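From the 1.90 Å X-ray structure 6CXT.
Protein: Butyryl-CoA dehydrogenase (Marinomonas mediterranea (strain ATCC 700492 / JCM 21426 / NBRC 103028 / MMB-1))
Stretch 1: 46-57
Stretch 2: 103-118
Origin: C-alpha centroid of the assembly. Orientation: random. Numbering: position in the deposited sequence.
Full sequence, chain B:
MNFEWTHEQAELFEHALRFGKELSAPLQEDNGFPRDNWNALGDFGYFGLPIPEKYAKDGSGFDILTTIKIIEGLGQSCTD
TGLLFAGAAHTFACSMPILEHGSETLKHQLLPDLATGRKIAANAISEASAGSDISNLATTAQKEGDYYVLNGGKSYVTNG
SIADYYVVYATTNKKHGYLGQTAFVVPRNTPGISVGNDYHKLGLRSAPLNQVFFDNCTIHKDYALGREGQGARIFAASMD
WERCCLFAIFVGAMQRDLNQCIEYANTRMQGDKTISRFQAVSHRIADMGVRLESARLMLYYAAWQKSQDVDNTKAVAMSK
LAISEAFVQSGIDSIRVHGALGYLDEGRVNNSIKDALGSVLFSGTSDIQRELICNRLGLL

Stretch 1, residues 46-57: YFGLPIPEKYAK
Stretch 2 103-118: SETLKHQLLPDLATGR

How do the backbones lie? Residues 46-57 form an irregular segment, with a type I turn from Gly 48 to Ile 51 closed by Ile 51 N to Gly 48 O at 3.1 Å. It runs broadly opposite in direction to the helix that starts at Glu 104; the nearest CA pairs are Gly 48 CA and Ala 115 CA (4.4 Å), Ala 56 CA and Pro 112 CA (4.4 Å), and Tyr 55 CA and His 108 CA (5.8 Å). Ser 103 (chi1 p) caps the helix, its OG accepting from Leu 106 N at 2.9 Å.

Why does Tyr 55 reach so far along the helix? Its chi1 of -60° (m) and chi2 of -73° carry OH to Glu 104 OE1, to which it donates at 2.8 Å, while Lys 107 NZ donates to Tyr 55 OH at 3.1 Å. Glu 104 (m, m) also holds Lys 107 (m, t, m, t) in a salt bridge, OE2 to NZ 2.7 Å. Lys 107 CD lies over one face of the tyrosine ring.

What fixes His 108? With chi1 -76° (m) and chi2 105°, both nitrogens donate: ND1 to Glu 104 O at 3.1 Å and NE2 to Lys 54 O at 3.2 Å. Its ring meets that of Tyr 55 obliquely, planes at 47°.

What fills the apolar middle? Ala 56 CB comes 3.5 Å from Ala 115 CB. Leu 111 (m, t) brings CD1 to 3.7 Å from Tyr 55 CB and CD2 to 4.4 Å from CD1 of Ile 51 (m, m).

How does Phe 47 fit the helix end? Chi1 -48° (m) and chi2 -61° place CD2 3.5 Å from Gly 117 CA. Gly 117, at phi 85° in a Schellman motif, has no CB to strike Phe 47 CE2. Water 1 O accepts from Phe 47 N (3.0 Å) and donates to Ala 115 O (2.8 Å).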

ATOM      1  N   TYR B  46      31.132   2.912  21.653  1.00 27.32           N
ATOM      2  CA  TYR B  46      30.069   2.163  20.867  1.00 23.72           C
ATOM      3  C   TYR B  46      30.095   0.665  21.087  1.00 23.81           C
ATOM      4  O   TYR B  46      29.050   0.019  21.168  1.00 24.07           O
ATOM      5  CB  TYR B  46      30.278   2.439  19.363  1.00 23.29           C
ATOM      6  CG  TYR B  46      29.232   1.903  18.388  1.00 22.30           C
ATOM      7  CD1 TYR B  46      27.868   2.036  18.660  1.00 21.91           C
ATOM      8  CD2 TYR B  46      29.604   1.321  17.164  1.00 23.85           C
ATOM      9  CE1 TYR B  46      26.917   1.591  17.760  1.00 23.62           C
ATOM     10  CE2 TYR B  46      28.643   0.867  16.224  1.00 22.94           C
ATOM     11  CZ  TYR B  46      27.308   0.992  16.544  1.00 23.19           C
ATOM     12  OH  TYR B  46      26.318   0.574  15.686  1.00 21.70           O
ATOM     13  N   PHE B  47      31.296   0.069  21.150  1.00 24.63           N
ATOM     14  CA  PHE B  47      31.342  -1.383  21.246  1.00 25.32           C
ATOM     15  C   PHE B  47      31.249  -1.858  22.682  1.00 26.69           C
ATOM     16  O   PHE B  47      31.071  -3.045  22.926  1.00 29.40           O
ATOM     17  CB  PHE B  47      32.625  -1.951  20.627  1.00 26.20           C
ATOM     18  CG  PHE B  47      32.927  -1.398  19.277  1.00 25.35           C
ATOM     19  CD1 PHE B  47      32.036  -1.587  18.214  1.00 24.12           C
ATOM     20  CD2 PHE B  47      34.090  -0.686  19.061  1.00 25.72           C
ATOM     21  CE1 PHE B  47      32.322  -1.067  16.989  1.00 22.22           C
ATOM     22  CE2 PHE B  47      34.375  -0.175  17.818  1.00 26.24           C
ATOM     23  CZ  PHE B  47      33.471  -0.353  16.783  1.00 24.57           C
ATOM     24  N   GLY B  48      31.374  -0.935  23.621  1.00 25.18           N
ATOM     25  CA  GLY B  48      31.281  -1.297  25.021  1.00 27.43           C
ATOM     26  C   GLY B  48      29.982  -0.938  25.691  1.00 28.85           C
ATOM     27  O   GLY B  48      29.846  -1.176  26.879  1.00 29.94           O
ATOM     28  N   LEU B  49      29.005  -0.379  24.960  1.00 27.45           N
ATOM     29  CA  LEU B  49      27.779   0.110  25.639  1.00 25.50           C
ATOM     30  C   LEU B  49      27.104  -0.914  26.565  1.00 24.83           C
ATOM     31  O   LEU B  49      26.787  -0.556  27.703  1.00 25.98           O
ATOM     32  CB  LEU B  49      26.742   0.725  24.659  1.00 25.89           C
ATOM     33  CG  LEU B  49      27.277   1.756  23.671  1.00 23.70           C
ATOM     34  CD1 LEU B  49      26.257   2.042  22.555  1.00 23.14           C
ATOM     35  CD2 LEU B  49      27.588   3.010  24.456  1.00 23.79           C
ATOM     36  N   PRO B  50      26.876  -2.166  26.100  1.00 23.17           N
ATOM     37  CA  PRO B  50      26.195  -3.095  26.981  1.00 27.80           C
ATOM     38  C   PRO B  50      27.147  -4.064  27.734  1.00 31.25           C
ATOM     39  O   PRO B  50      26.676  -5.085  28.221  1.00 31.16           O
ATOM     40  CB  PRO B  50      25.361  -3.928  26.002  1.00 26.75           C
ATOM     41  CG  PRO B  50      26.195  -3.964  24.741  1.00 27.37           C
ATOM     42  CD  PRO B  50      27.131  -2.780  24.786  1.00 24.02           C
ATOM     43  N   ILE B  51      28.451  -3.802  27.733  1.00 31.41           N
ATOM     44  CA  ILE B  51      29.421  -4.744  28.373  1.00 29.94           C
ATOM     45  C   ILE B  51      29.644  -4.243  29.811  1.00 28.92           C
ATOM     46  O   ILE B  51      29.928  -3.065  30.014  1.00 27.56           O
ATOM     47  CB  ILE B  51      30.759  -4.894  27.588  1.00 29.94           C
ATOM     48  CG1 ILE B  51      30.481  -5.159  26.100  1.00 31.57           C
ATOM     49  CG2 ILE B  51      31.649  -6.006  28.170  1.00 27.80           C
ATOM     50  CD1 ILE B  51      29.688  -6.410  25.788  1.00 26.77           C
ATOM     51  N   PRO B  52      29.446  -5.128  30.808  1.00 31.27           N
ATOM     52  CA  PRO B  52      29.737  -4.797  32.215  1.00 34.40           C
ATOM     53  C   PRO B  52      31.214  -4.453  32.427  1.00 34.62           C
ATOM     54  O   PRO B  52      32.094  -5.072  31.805  1.00 32.92           O
ATOM     55  CB  PRO B  52      29.392  -6.099  32.948  1.00 35.42           C
ATOM     56  CG  PRO B  52      28.415  -6.794  32.065  1.00 37.52           C
ATOM     57  CD  PRO B  52      28.929  -6.504  30.681  1.00 31.73           C
ATOM     58  N   GLU B  53      31.477  -3.480  33.291  1.00 39.24           N
ATOM     59  CA  GLU B  53      32.845  -3.160  33.723  1.00 45.99           C
ATOM     60  C   GLU B  53      33.644  -4.388  34.205  1.00 42.27           C
ATOM     61  O   GLU B  53      34.844  -4.470  33.971  1.00 45.10           O
ATOM     62  CB  GLU B  53      32.838  -2.072  34.795  1.00 51.06           C
ATOM     63  CG  GLU B  53      34.182  -1.366  34.899  1.00 61.60           C
ATOM     64  CD  GLU B  53      34.138  -0.076  35.695  1.00 69.51           C
ATOM     65  OE1 GLU B  53      33.036   0.466  35.948  1.00 71.62           O
ATOM     66  OE2 GLU B  53      35.230   0.402  36.067  1.00 74.55           O
ATOM     67  N   LYS B  54      32.966  -5.334  34.851  1.00 41.80           N
ATOM     68  CA  LYS B  54      33.551  -6.613  35.275  1.00 42.17           C
ATOM     69  C   LYS B  54      34.380  -7.282  34.168  1.00 42.92           C
ATOM     70  O   LYS B  54      35.372  -7.989  34.446  1.00 38.71           O
ATOM     71  CB  LYS B  54      32.426  -7.555  35.716  1.00 42.69           C
ATOM     72  CG  LYS B  54      32.863  -8.810  36.458  1.00 49.07           C
ATOM     73  CD  LYS B  54      31.725  -9.820  36.539  1.00 51.57           C
ATOM     74  CE  LYS B  54      31.957 -10.936  37.562  1.00 55.71           C
ATOM     75  NZ  LYS B  54      33.277 -11.626  37.473  1.00 60.31           N
ATOM     76  N   TYR B  55      33.977  -7.072  32.912  1.00 38.79           N
ATOM     77  CA  TYR B  55      34.654  -7.744  31.791  1.00 38.22           C
ATOM     78  C   TYR B  55      35.463  -6.861  30.876  1.00 37.95           C
ATOM     79  O   TYR B  55      36.241  -7.384  30.104  1.00 40.07           O
ATOM     80  CB  TYR B  55      33.703  -8.620  30.982  1.00 38.96           C
ATOM     81  CG  TYR B  55      33.071  -9.695  31.799  1.00 37.74           C
ATOM     82  CD1 TYR B  55      33.803 -10.821  32.220  1.00 39.14           C
ATOM     83  CD2 TYR B  55      31.739  -9.585  32.181  1.00 37.16           C
ATOM     84  CE1 TYR B  55      33.199 -11.818  32.985  1.00 37.87           C
ATOM     85  CE2 TYR B  55      31.128 -10.565  32.936  1.00 37.95           C
ATOM     86  CZ  TYR B  55      31.862 -11.668  33.350  1.00 40.41           C
ATOM     87  OH  TYR B  55      31.205 -12.622  34.087  1.00 40.31           O
ATOM     88  N   ALA B  56      35.301  -5.541  30.971  1.00 36.76           N
ATOM     89  CA  ALA B  56      36.043  -4.622  30.131  1.00 38.60           C
ATOM     90  C   ALA B  56      36.126  -3.296  30.831  1.00 41.22           C
ATOM     91  O   ALA B  56      35.100  -2.756  31.265  1.00 38.27           O
ATOM     92  CB  ALA B  56      35.344  -4.468  28.778  1.00 38.06           C
ATOM     93  N   LYS B  57      37.344  -2.757  30.903  1.00 46.64           N
ATOM     94  CA  LYS B  57      37.677  -1.678  31.831  1.00 49.88           C
ATOM     95  C   LYS B  57      36.831  -0.421  31.647  1.00 51.91           C
ATOM     96  O   LYS B  57      36.433   0.218  32.640  1.00 53.62           O
ATOM     97  CB  LYS B  57      39.186  -1.358  31.825  1.00 52.71           C
ATOM     98  CG  LYS B  57      39.660  -0.507  30.663  1.00 60.46           C
ATOM     99  CD  LYS B  57      40.953   0.247  30.946  1.00 67.25           C
ATOM    100  CE  LYS B  57      42.125  -0.344  30.168  1.00 69.68           C
ATOM    101  NZ  LYS B  57      43.048   0.745  29.722  1.00 72.98           N
ATOM    102  N   SER B 103      32.388 -19.242  28.980  1.00 38.57           N
ATOM    103  CA  SER B 103      33.022 -19.502  30.293  1.00 39.87           C
ATOM    104  C   SER B 103      33.578 -18.173  30.830  1.00 42.10           C
ATOM    105  O   SER B 103      33.845 -17.253  30.046  1.00 39.81           O
ATOM    106  CB  SER B 103      34.180 -20.490  30.109  1.00 37.95           C
ATOM    107  OG  SER B 103      35.305 -19.800  29.587  1.00 37.16           O
ATOM    108  N   GLU B 104      33.781 -18.070  32.144  1.00 37.73           N
ATOM    109  CA  GLU B 104      34.423 -16.888  32.730  1.00 36.94           C
ATOM    110  C   GLU B 104      35.798 -16.583  32.143  1.00 36.87           C
ATOM    111  O   GLU B 104      36.155 -15.409  32.002  1.00 38.58           O
ATOM    112  CB  GLU B 104      34.550 -17.026  34.260  1.00 38.91           C
ATOM    113  CG  GLU B 104      33.214 -17.123  34.974  1.00 39.68           C
ATOM    114  CD  GLU B 104      32.296 -15.935  34.675  1.00 41.91           C
ATOM    115  OE1 GLU B 104      32.760 -14.780  34.836  1.00 40.85           O
ATOM    116  OE2 GLU B 104      31.117 -16.172  34.300  1.00 38.00           O
ATOM    117  N   THR B 105      36.554 -17.632  31.803  1.00 39.35           N
ATOM    118  CA  THR B 105      37.889 -17.462  31.226  1.00 40.58           C
ATOM    119  C   THR B 105      37.812 -16.895  29.792  1.00 39.20           C
ATOM    120  O   THR B 105      38.512 -15.926  29.447  1.00 36.20           O
ATOM    121  CB  THR B 105      38.791 -18.729  31.394  1.00 43.56           C
ATOM    122  OG1 THR B 105      38.228 -19.856  30.714  1.00 43.85           O
ATOM    123  CG2 THR B 105      38.893 -19.083  32.889  1.00 39.24           C
ATOM    124  N   LEU B 106      36.927 -17.474  28.983  1.00 37.99           N
ATOM    125  CA  LEU B 106      36.669 -16.930  27.638  1.00 36.01           C
ATOM    126  C   LEU B 106      36.238 -15.437  27.679  1.00 33.15           C
ATOM    127  O   LEU B 106      36.834 -14.592  26.977  1.00 34.66           O
ATOM    128  CB  LEU B 106      35.713 -17.834  26.841  1.00 36.94           C
ATOM    129  CG  LEU B 106      35.758 -17.600  25.311  1.00 38.44           C
ATOM    130  CD1 LEU B 106      37.027 -18.084  24.614  1.00 38.17           C
ATOM    131  CD2 LEU B 106      34.553 -18.241  24.667  1.00 39.36           C
ATOM    132  N   LYS B 107      35.301 -15.101  28.571  1.00 31.77           N
ATOM    133  CA  LYS B 107      34.883 -13.713  28.738  1.00 32.26           C
ATOM    134  C   LYS B 107      36.010 -12.734  29.095  1.00 35.58           C
ATOM    135  O   LYS B 107      36.128 -11.674  28.466  1.00 33.13           O
ATOM    136  CB  LYS B 107      33.704 -13.581  29.694  1.00 30.88           C
ATOM    137  CG  LYS B 107      32.474 -14.313  29.196  1.00 30.97           C
ATOM    138  CD  LYS B 107      31.277 -14.085  30.078  1.00 33.90           C
ATOM    139  CE  LYS B 107      31.482 -14.623  31.478  1.00 38.82           C
ATOM    140  NZ  LYS B 107      30.189 -14.859  32.174  1.00 41.29           N
ATOM    141  N   HIS B 108      36.849 -13.083  30.085  1.00 35.51           N
ATOM    142  CA  HIS B 108      38.019 -12.247  30.411  1.00 35.00           C
ATOM    143  C   HIS B 108      39.059 -12.209  29.316  1.00 29.37           C
ATOM    144  O   HIS B 108      39.694 -11.176  29.106  1.00 30.87           O
ATOM    145  CB  HIS B 108      38.631 -12.628  31.774  1.00 36.41           C
ATOM    146  CG  HIS B 108      37.815 -12.119  32.916  1.00 38.07           C
ATOM    147  ND1 HIS B 108      37.006 -12.938  33.677  1.00 44.12           N
ATOM    148  CD2 HIS B 108      37.609 -10.858  33.369  1.00 38.26           C
ATOM    149  CE1 HIS B 108      36.384 -12.210  34.589  1.00 41.46           C
ATOM    150  NE2 HIS B 108      36.721 -10.943  34.414  1.00 42.47           N
ATOM    151  N   GLN B 109      39.208 -13.308  28.596  1.00 31.23           N
ATOM    152  CA  GLN B 109      40.142 -13.335  27.471  1.00 33.74           C
ATOM    153  C   GLN B 109      39.671 -12.444  26.290  1.00 35.61           C
ATOM    154  O   GLN B 109      40.464 -11.698  25.720  1.00 34.84           O
ATOM    155  CB  GLN B 109      40.300 -14.759  26.988  1.00 35.94           C
ATOM    156  CG  GLN B 109      41.478 -15.011  26.057  1.00 46.22           C
ATOM    157  CD  GLN B 109      41.511 -16.469  25.600  1.00 51.79           C
ATOM    158  OE1 GLN B 109      41.511 -17.391  26.428  1.00 54.49           O
ATOM    159  NE2 GLN B 109      41.503 -16.690  24.276  1.00 49.29           N
ATOM    160  N   LEU B 110      38.386 -12.511  25.950  1.00 34.64           N
ATOM    161  CA  LEU B 110      37.899 -11.919  24.695  1.00 31.23           C
ATOM    162  C   LEU B 110      37.287 -10.546  24.815  1.00 29.74           C
ATOM    163  O   LEU B 110      37.532  -9.712  23.956  1.00 29.09           O
ATOM    164  CB  LEU B 110      36.912 -12.857  23.993  1.00 28.80           C
ATOM    165  CG  LEU B 110      37.344 -14.261  23.622  1.00 34.06           C
ATOM    166  CD1 LEU B 110      36.267 -15.012  22.874  1.00 33.62           C
ATOM    167  CD2 LEU B 110      38.619 -14.255  22.811  1.00 36.75           C
ATOM    168  N   LEU B 111      36.487 -10.311  25.855  1.00 29.76           N
ATOM    169  CA  LEU B 111      35.707  -9.070  25.946  1.00 30.06           C
ATOM    170  C   LEU B 111      36.478  -7.764  26.058  1.00 32.41           C
ATOM    171  O   LEU B 111      36.021  -6.754  25.512  1.00 28.47           O
ATOM    172  CB  LEU B 111      34.581  -9.148  26.991  1.00 29.15           C
ATOM    173  CG  LEU B 111      33.474 -10.157  26.679  1.00 29.25           C
ATOM    174  CD1 LEU B 111      32.599 -10.427  27.895  1.00 28.66           C
ATOM    175  CD2 LEU B 111      32.616  -9.641  25.506  1.00 31.11           C
ATOM    176  N   PRO B 112      37.638  -7.746  26.774  1.00 30.58           N
ATOM    177  CA  PRO B 112      38.288  -6.458  26.803  1.00 27.52           C
ATOM    178  C   PRO B 112      38.607  -5.855  25.438  1.00 26.97           C
ATOM    179  O   PRO B 112      38.469  -4.660  25.299  1.00 29.77           O
ATOM    180  CB  PRO B 112      39.592  -6.734  27.610  1.00 28.32           C
ATOM    181  CG  PRO B 112      39.106  -7.742  28.638  1.00 28.43           C
ATOM    182  CD  PRO B 112      38.245  -8.679  27.776  1.00 30.69           C
ATOM    183  N   ASP B 113      39.054  -6.649  24.470  1.00 25.25           N
ATOM    184  CA  ASP B 113      39.451  -6.088  23.162  1.00 27.93           C
ATOM    185  C   ASP B 113      38.223  -5.976  22.224  1.00 25.99           C
ATOM    186  O   ASP B 113      38.214  -5.141  21.323  1.00 25.46           O
ATOM    187  CB  ASP B 113      40.510  -6.925  22.437  1.00 28.24           C
ATOM    188  CG  ASP B 113      41.913  -6.818  23.062  1.00 32.76           C
ATOM    189  OD1 ASP B 113      42.222  -5.886  23.843  1.00 32.62           O
ATOM    190  OD2 ASP B 113      42.707  -7.702  22.713  1.00 32.14           O
ATOM    191  N   LEU B 114      37.223  -6.825  22.439  1.00 27.88           N
ATOM    192  CA  LEU B 114      35.942  -6.658  21.717  1.00 27.59           C
ATOM    193  C   LEU B 114      35.312  -5.326  22.125  1.00 27.97           C
ATOM    194  O   LEU B 114      34.824  -4.555  21.256  1.00 26.59           O
ATOM    195  CB  LEU B 114      35.021  -7.841  21.967  1.00 26.52           C
ATOM    196  CG  LEU B 114      35.472  -9.167  21.346  1.00 25.58           C
ATOM    197  CD1 LEU B 114      34.463 -10.246  21.642  1.00 25.97           C
ATOM    198  CD2 LEU B 114      35.775  -9.058  19.860  1.00 24.21           C
ATOM    199  N   ALA B 115      35.354  -5.025  23.400  1.00 23.15           N
ATOM    200  CA  ALA B 115      34.744  -3.833  23.916  1.00 25.60           C
ATOM    201  C   ALA B 115      35.325  -2.529  23.454  1.00 27.69           C
ATOM    202  O   ALA B 115      34.676  -1.557  23.504  1.00 28.64           O
ATOM    203  CB  ALA B 115      34.672  -3.877  25.418  1.00 27.71           C
ATOM    204  N   THR B 116      36.570  -2.529  23.036  1.00 30.00           N
ATOM    205  CA  THR B 116      37.183  -1.331  22.542  1.00 30.00           C
ATOM    206  C   THR B 116      37.241  -1.338  21.022  1.00 30.00           C
ATOM    207  O   THR B 116      37.591  -0.402  20.418  1.00 30.00           O
ATOM    208  CB  THR B 116      38.628  -1.207  23.027  1.00 30.00           C
ATOM    209  OG1 THR B 116      39.361  -2.333  22.583  1.00 30.00           O
ATOM    210  CG2 THR B 116      38.672  -1.134  24.483  1.00 30.00           C
ATOM    211  N   GLY B 117      36.952  -2.465  20.429  1.00 30.00           N
ATOM    212  CA  GLY B 117      37.035  -2.593  19.016  1.00 30.00           C
ATOM    213  C   GLY B 117      38.422  -2.933  18.519  1.00 30.00           C
ATOM    214  O   GLY B 117      38.645  -2.957  17.365  1.00 30.00           O
ATOM    215  N   ARG B 118      39.347  -3.193  19.423  1.00 30.00           N
ATOM    216  CA  ARG B 118      40.682  -3.556  19.054  1.00 30.00           C
ATOM    217  C   ARG B 118      40.689  -4.899  18.350  1.00 30.00           C
ATOM    218  O   ARG B 118      41.520  -5.105  17.534  1.00 30.00           O
ATOM    219  CB  ARG B 118      41.590  -3.546  20.278  1.00 30.00           C
TER
HETATM  220  O   HOH W   1      33.853   0.918  22.451  1.00 25.35           O